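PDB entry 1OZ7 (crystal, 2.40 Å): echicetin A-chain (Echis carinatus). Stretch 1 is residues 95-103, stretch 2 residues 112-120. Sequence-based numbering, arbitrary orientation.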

ATOM      1  N   ILE A  95       5.687   8.533  -9.139  1.00 63.80           N
ATOM      2  CA  ILE A  95       5.184   9.731  -9.804  1.00 64.82           C
ATOM      3  C   ILE A  95       4.976  10.858  -8.791  1.00 64.25           C
ATOM      4  O   ILE A  95       5.938  11.439  -8.283  1.00 64.93           O
ATOM      5  CB  ILE A  95       3.841   9.422 -10.517  1.00 65.88           C
ATOM      6  CG1 ILE A  95       2.878   8.727  -9.545  1.00 66.53           C
ATOM      7  CG2 ILE A  95       4.083   8.518 -11.718  1.00 65.95           C
ATOM      8  CD1 ILE A  95       1.529   8.376 -10.148  1.00 66.99           C
ATOM      9  N   ARG A  96       3.718  11.179  -8.512  1.00 63.14           N
ATOM     10  CA  ARG A  96       3.405  12.210  -7.538  1.00 60.93           C
ATOM     11  C   ARG A  96       3.112  11.480  -6.236  1.00 57.17           C
ATOM     12  O   ARG A  96       2.932  10.266  -6.235  1.00 57.07           O
ATOM     13  CB  ARG A  96       2.189  13.029  -7.988  1.00 64.19           C
ATOM     14  CG  ARG A  96       0.910  12.228  -8.219  1.00 67.45           C
ATOM     15  CD  ARG A  96      -0.165  13.106  -8.854  1.00 70.58           C
ATOM     16  NE  ARG A  96      -1.397  12.375  -9.138  1.00 74.46           N
ATOM     17  CZ  ARG A  96      -2.412  12.866  -9.842  1.00 75.86           C
ATOM     18  NH1 ARG A  96      -2.340  14.096 -10.339  1.00 76.22           N
ATOM     19  NH2 ARG A  96      -3.499  12.134 -10.054  1.00 75.65           N
ATOM     20  N   TYR A  97       3.083  12.213  -5.130  1.00 52.98           N
ATOM     21  CA  TYR A  97       2.819  11.606  -3.835  1.00 48.55           C
ATOM     22  C   TYR A  97       1.324  11.373  -3.626  1.00 45.45           C
ATOM     23  O   TYR A  97       0.501  12.205  -3.994  1.00 45.11           O
ATOM     24  CB  TYR A  97       3.372  12.489  -2.728  1.00 47.86           C
ATOM     25  N   SER A  98       0.988  10.225  -3.047  1.00 41.82           N
ATOM     26  CA  SER A  98      -0.397   9.864  -2.769  1.00 39.46           C
ATOM     27  C   SER A  98      -0.566   9.614  -1.266  1.00 38.34           C
ATOM     28  O   SER A  98      -0.444   8.483  -0.801  1.00 36.83           O
ATOM     29  CB  SER A  98      -0.774   8.605  -3.550  1.00 38.28           C
ATOM     30  OG  SER A  98      -0.617   8.801  -4.946  1.00 39.95           O
ATOM     31  N   GLU A  99      -0.842  10.669  -0.506  1.00 37.62           N
ATOM     32  CA  GLU A  99      -1.007  10.526   0.935  1.00 34.97           C
ATOM     33  C   GLU A  99      -2.467  10.450   1.348  1.00 32.19           C
ATOM     34  O   GLU A  99      -2.829  10.809   2.469  1.00 32.71           O
ATOM     35  CB  GLU A  99      -0.347  11.692   1.665  1.00 37.07           C
ATOM     36  CG  GLU A  99       1.162  11.717   1.584  1.00 39.69           C
ATOM     37  CD  GLU A  99       1.654  12.893   0.787  1.00 44.42           C
ATOM     38  OE1 GLU A  99       1.621  12.823  -0.460  1.00 48.02           O
ATOM     39  OE2 GLU A  99       2.058  13.899   1.406  1.00 47.93           O
ATOM     40  N   CYS A 100      -3.307   9.971   0.444  1.00 28.82           N
ATOM     41  CA  CYS A 100      -4.722   9.862   0.740  1.00 28.20           C
ATOM     42  C   CYS A 100      -5.310   8.542   0.289  1.00 27.31           C
ATOM     43  O   CYS A 100      -4.736   7.838  -0.538  1.00 27.43           O
ATOM     44  CB  CYS A 100      -5.484  11.027   0.100  1.00 28.41           C
ATOM     45  SG  CYS A 100      -5.164  12.577   0.993  1.00 27.24           S
ATOM     46  N   PHE A 101      -6.453   8.206   0.868  1.00 28.13           N
ATOM     47  CA  PHE A 101      -7.169   6.985   0.545  1.00 26.90           C
ATOM     48  C   PHE A 101      -8.613   7.379   0.289  1.00 25.47           C
ATOM     49  O   PHE A 101      -9.120   8.329   0.878  1.00 26.56           O
ATOM     50  CB  PHE A 101      -7.106   5.997   1.714  1.00 23.71           C
ATOM     51  CG  PHE A 101      -5.981   5.014   1.616  1.00 23.15           C
ATOM     52  CD1 PHE A 101      -6.138   3.828   0.903  1.00 22.12           C
ATOM     53  CD2 PHE A 101      -4.757   5.276   2.222  1.00 21.46           C
ATOM     54  CE1 PHE A 101      -5.095   2.921   0.797  1.00 20.23           C
ATOM     55  CE2 PHE A 101      -3.709   4.371   2.119  1.00 17.75           C
ATOM     56  CZ  PHE A 101      -3.878   3.193   1.407  1.00 18.69           C
ATOM     57  N   VAL A 102      -9.269   6.645  -0.593  1.00 24.69           N
ATOM     58  CA  VAL A 102     -10.656   6.908  -0.908  1.00 25.78           C
ATOM     59  C   VAL A 102     -11.308   5.566  -1.144  1.00 24.36           C
ATOM     60  O   VAL A 102     -10.630   4.539  -1.111  1.00 23.65           O
ATOM     61  CB  VAL A 102     -10.742   7.775  -2.161  1.00 29.55           C
ATOM     62  N   LEU A 103     -12.618   5.563  -1.371  1.00 24.10           N
ATOM     63  CA  LEU A 103     -13.338   4.319  -1.638  1.00 23.05           C
ATOM     64  C   LEU A 103     -13.463   4.164  -3.143  1.00 24.38           C
ATOM     65  O   LEU A 103     -13.696   5.151  -3.853  1.00 21.17           O
ATOM     66  CB  LEU A 103     -14.732   4.352  -1.013  1.00 22.09           C
ATOM     67  CG  LEU A 103     -14.756   4.533   0.507  1.00 22.52           C
ATOM     68  CD1 LEU A 103     -16.192   4.521   1.003  1.00 25.82           C
ATOM     69  CD2 LEU A 103     -13.948   3.421   1.159  1.00 20.98           C
ATOM     70  N   TRP A 112     -10.322   0.159   0.105  1.00 25.76           N
ATOM     71  CA  TRP A 112      -9.618   1.431   0.023  1.00 23.62           C
ATOM     72  C   TRP A 112      -8.513   1.371  -1.027  1.00 23.30           C
ATOM     73  O   TRP A 112      -7.975   0.303  -1.309  1.00 23.39           O
ATOM     74  CB  TRP A 112      -9.023   1.788   1.389  1.00 22.81           C
ATOM     75  CG  TRP A 112     -10.003   1.644   2.517  1.00 23.92           C
ATOM     76  CD1 TRP A 112     -11.367   1.720   2.433  1.00 25.60           C
ATOM     77  CD2 TRP A 112      -9.700   1.465   3.906  1.00 22.90           C
ATOM     78  NE1 TRP A 112     -11.930   1.604   3.680  1.00 24.57           N
ATOM     79  CE2 TRP A 112     -10.932   1.447   4.604  1.00 24.15           C
ATOM     80  CE3 TRP A 112      -8.510   1.320   4.629  1.00 23.14           C
ATOM     81  CZ2 TRP A 112     -11.007   1.292   5.995  1.00 23.17           C
ATOM     82  CZ3 TRP A 112      -8.585   1.168   6.014  1.00 25.44           C
ATOM     83  CH2 TRP A 112      -9.828   1.155   6.681  1.00 25.28           C
ATOM     84  N   VAL A 113      -8.182   2.520  -1.608  1.00 23.25           N
ATOM     85  CA  VAL A 113      -7.139   2.586  -2.617  1.00 22.32           C
ATOM     86  C   VAL A 113      -6.345   3.865  -2.444  1.00 21.05           C
ATOM     87  O   VAL A 113      -6.922   4.946  -2.353  1.00 18.90           O
ATOM     88  CB  VAL A 113      -7.733   2.538  -4.051  1.00 23.43           C
ATOM     89  CG1 VAL A 113      -8.437   1.201  -4.277  1.00 24.04           C
ATOM     90  CG2 VAL A 113      -8.706   3.676  -4.256  1.00 23.92           C
ATOM     91  N   ALA A 114      -5.020   3.741  -2.389  1.00 21.44           N
ATOM     92  CA  ALA A 114      -4.158   4.905  -2.223  1.00 23.24           C
ATOM     93  C   ALA A 114      -4.318   5.820  -3.430  1.00 23.82           C
ATOM     94  O   ALA A 114      -4.133   5.395  -4.573  1.00 23.76           O
ATOM     95  CB  ALA A 114      -2.692   4.474  -2.076  1.00 22.35           C
ATOM     96  N   THR A 115      -4.644   7.080  -3.164  1.00 25.12           N
ATOM     97  CA  THR A 115      -4.850   8.056  -4.223  1.00 28.16           C
ATOM     98  C   THR A 115      -4.271   9.441  -3.926  1.00 27.84           C
ATOM     99  O   THR A 115      -3.975   9.772  -2.780  1.00 25.59           O
ATOM    100  CB  THR A 115      -6.355   8.197  -4.520  1.00 28.54           C
ATOM    101  OG1 THR A 115      -6.587   9.378  -5.296  1.00 33.74           O
ATOM    102  CG2 THR A 115      -7.134   8.279  -3.233  1.00 29.12           C
ATOM    103  N   PRO A 116      -4.076  10.260  -4.973  1.00 30.37           N
ATOM    104  CA  PRO A 116      -3.534  11.612  -4.810  1.00 31.38           C
ATOM    105  C   PRO A 116      -4.535  12.518  -4.116  1.00 31.09           C
ATOM    106  O   PRO A 116      -5.663  12.687  -4.585  1.00 31.87           O
ATOM    107  CB  PRO A 116      -3.269  12.055  -6.247  1.00 32.55           C
ATOM    108  CG  PRO A 116      -2.913  10.765  -6.929  1.00 33.88           C
ATOM    109  CD  PRO A 116      -3.980   9.831  -6.383  1.00 33.60           C
ATOM    110  N   CYS A 117      -4.120  13.107  -3.004  1.00 30.07           N
ATOM    111  CA  CYS A 117      -4.995  13.985  -2.248  1.00 30.27           C
ATOM    112  C   CYS A 117      -5.588  15.121  -3.052  1.00 33.15           C
ATOM    113  O   CYS A 117      -6.734  15.509  -2.819  1.00 33.31           O
ATOM    114  CB  CYS A 117      -4.244  14.587  -1.085  1.00 26.65           C
ATOM    115  SG  CYS A 117      -3.551  13.380   0.061  1.00 21.03           S
ATOM    116  N   GLU A 118      -4.801  15.664  -3.980  1.00 35.86           N
ATOM    117  CA  GLU A 118      -5.238  16.785  -4.805  1.00 37.40           C
ATOM    118  C   GLU A 118      -6.381  16.461  -5.749  1.00 35.64           C
ATOM    119  O   GLU A 118      -6.971  17.362  -6.331  1.00 35.09           O
ATOM    120  CB  GLU A 118      -4.061  17.347  -5.618  1.00 44.22           C
ATOM    121  CG  GLU A 118      -3.390  16.346  -6.556  1.00 48.59           C
ATOM    122  CD  GLU A 118      -2.077  15.821  -6.003  1.00 53.40           C
ATOM    123  OE1 GLU A 118      -2.063  15.332  -4.852  1.00 54.62           O
ATOM    124  OE2 GLU A 118      -1.057  15.897  -6.725  1.00 56.27           O
ATOM    125  N   ASN A 119      -6.699  15.183  -5.913  1.00 35.69           N
ATOM    126  CA  ASN A 119      -7.791  14.812  -6.805  1.00 36.44           C
ATOM    127  C   ASN A 119      -9.138  15.236  -6.243  1.00 35.18           C
ATOM    128  O   ASN A 119      -9.356  15.200  -5.034  1.00 34.98           O
ATOM    129  CB  ASN A 119      -7.805  13.304  -7.060  1.00 38.43           C
ATOM    130  CG  ASN A 119      -6.637  12.849  -7.906  1.00 41.84           C
ATOM    131  OD1 ASN A 119      -6.308  13.473  -8.913  1.00 42.38           O
ATOM    132  ND2 ASN A 119      -6.009  11.749  -7.507  1.00 44.60           N
ATOM    133  N   THR A 120     -10.035  15.636  -7.135  1.00 33.07           N
ATOM    134  CA  THR A 120     -11.368  16.062  -6.748  1.00 31.92           C
ATOM    135  C   THR A 120     -12.342  14.888  -6.848  1.00 31.59           C
ATOM    136  O   THR A 120     -12.577  14.353  -7.929  1.00 30.97           O
ATOM    137  CB  THR A 120     -11.873  17.200  -7.658  1.00 32.68           C
ATOM    138  OG1 THR A 120     -11.856  16.761  -9.023  1.00 33.18           O
ATOM    139  CG2 THR A 120     -10.993  18.433  -7.518  1.00 30.29           C
TER
HETATM  140  O   HOH W   1      -1.245  13.269  -2.350  1.00 16.11           O

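What polar bonds join the two stretches? Residues 100-103 and 112-115 run as antiparallel strands, and their backbones meet in two hydrogen-bonded pairs. The shortest bond is in the first: T115 N gives its hydrogen to C100 O at 2.7 Å, almost in line, while the return bond from C100 N to T115 O is weak at 3.3 Å. In the second pair V113 N reaches V102 O at 3.2 Å, and V102 N answers V113 O weakly at 3.4 Å. Between these pairs the CA-H groups also face carbonyls, as where A114 CA lies 3.4 Å from C100 O.

What takes over where the strand pairing ends? A disulfide does, with C100 SG and C117 SG 2.0 Å apart and a chi3 of 98°, close to the relaxed value for such a bond. Both cysteines adopt the m rotamer, and the link ties the start of one strand to the type I turn, P116 to N119, that follows the other. Beside it, water 1 fills a gap between the backbones: it accepts from E99 N at 3.2 Å and from C117 N at 3.0 Å, and lies 2.6 Å from Y97 O.

How are the side chains sorted on the strands? They alternate. F101, L103, W112 and A114 share one face of the sheet, and C100, V102, V113 and T115 the other. The two stretches bury 766 Å² between them, both sides summed, and C100, F101, V102, L103, W112 and T115 are buried in the whole assembly. The methyl of A114 packs on the buried F101 ring: A114 CB sits over the ring face, 4.2 Å from its centroid, in a CH-pi contact. F101 CD1 also touches W112 CB at 3.6 Å. Further along, L103 CD2 packs 3.3 Å from W112 CD1, apolar branch against aromatic ring. On the other face T115 turns its methyl to the neighbouring strand, with T115 CG2 3.8 Å from V102 CB.

What closes the contact at the outer end? The long R96 side chain, extended beyond a p chi1, spans the turn. P116 CB lies over one face of its guanidinium, where the flat, delocalised group can pack against an apolar one, and R96 NE comes within 3.1 Å of P116 CG. E118 adds opposite charge, with its OE2 4.2 Å from R96 NH1, but the oxygen lies well out of the guanidinium plane, so the attraction is of charge alone. R96 is exposed and poorly ordered, which suggests a looser hold here than along the strands.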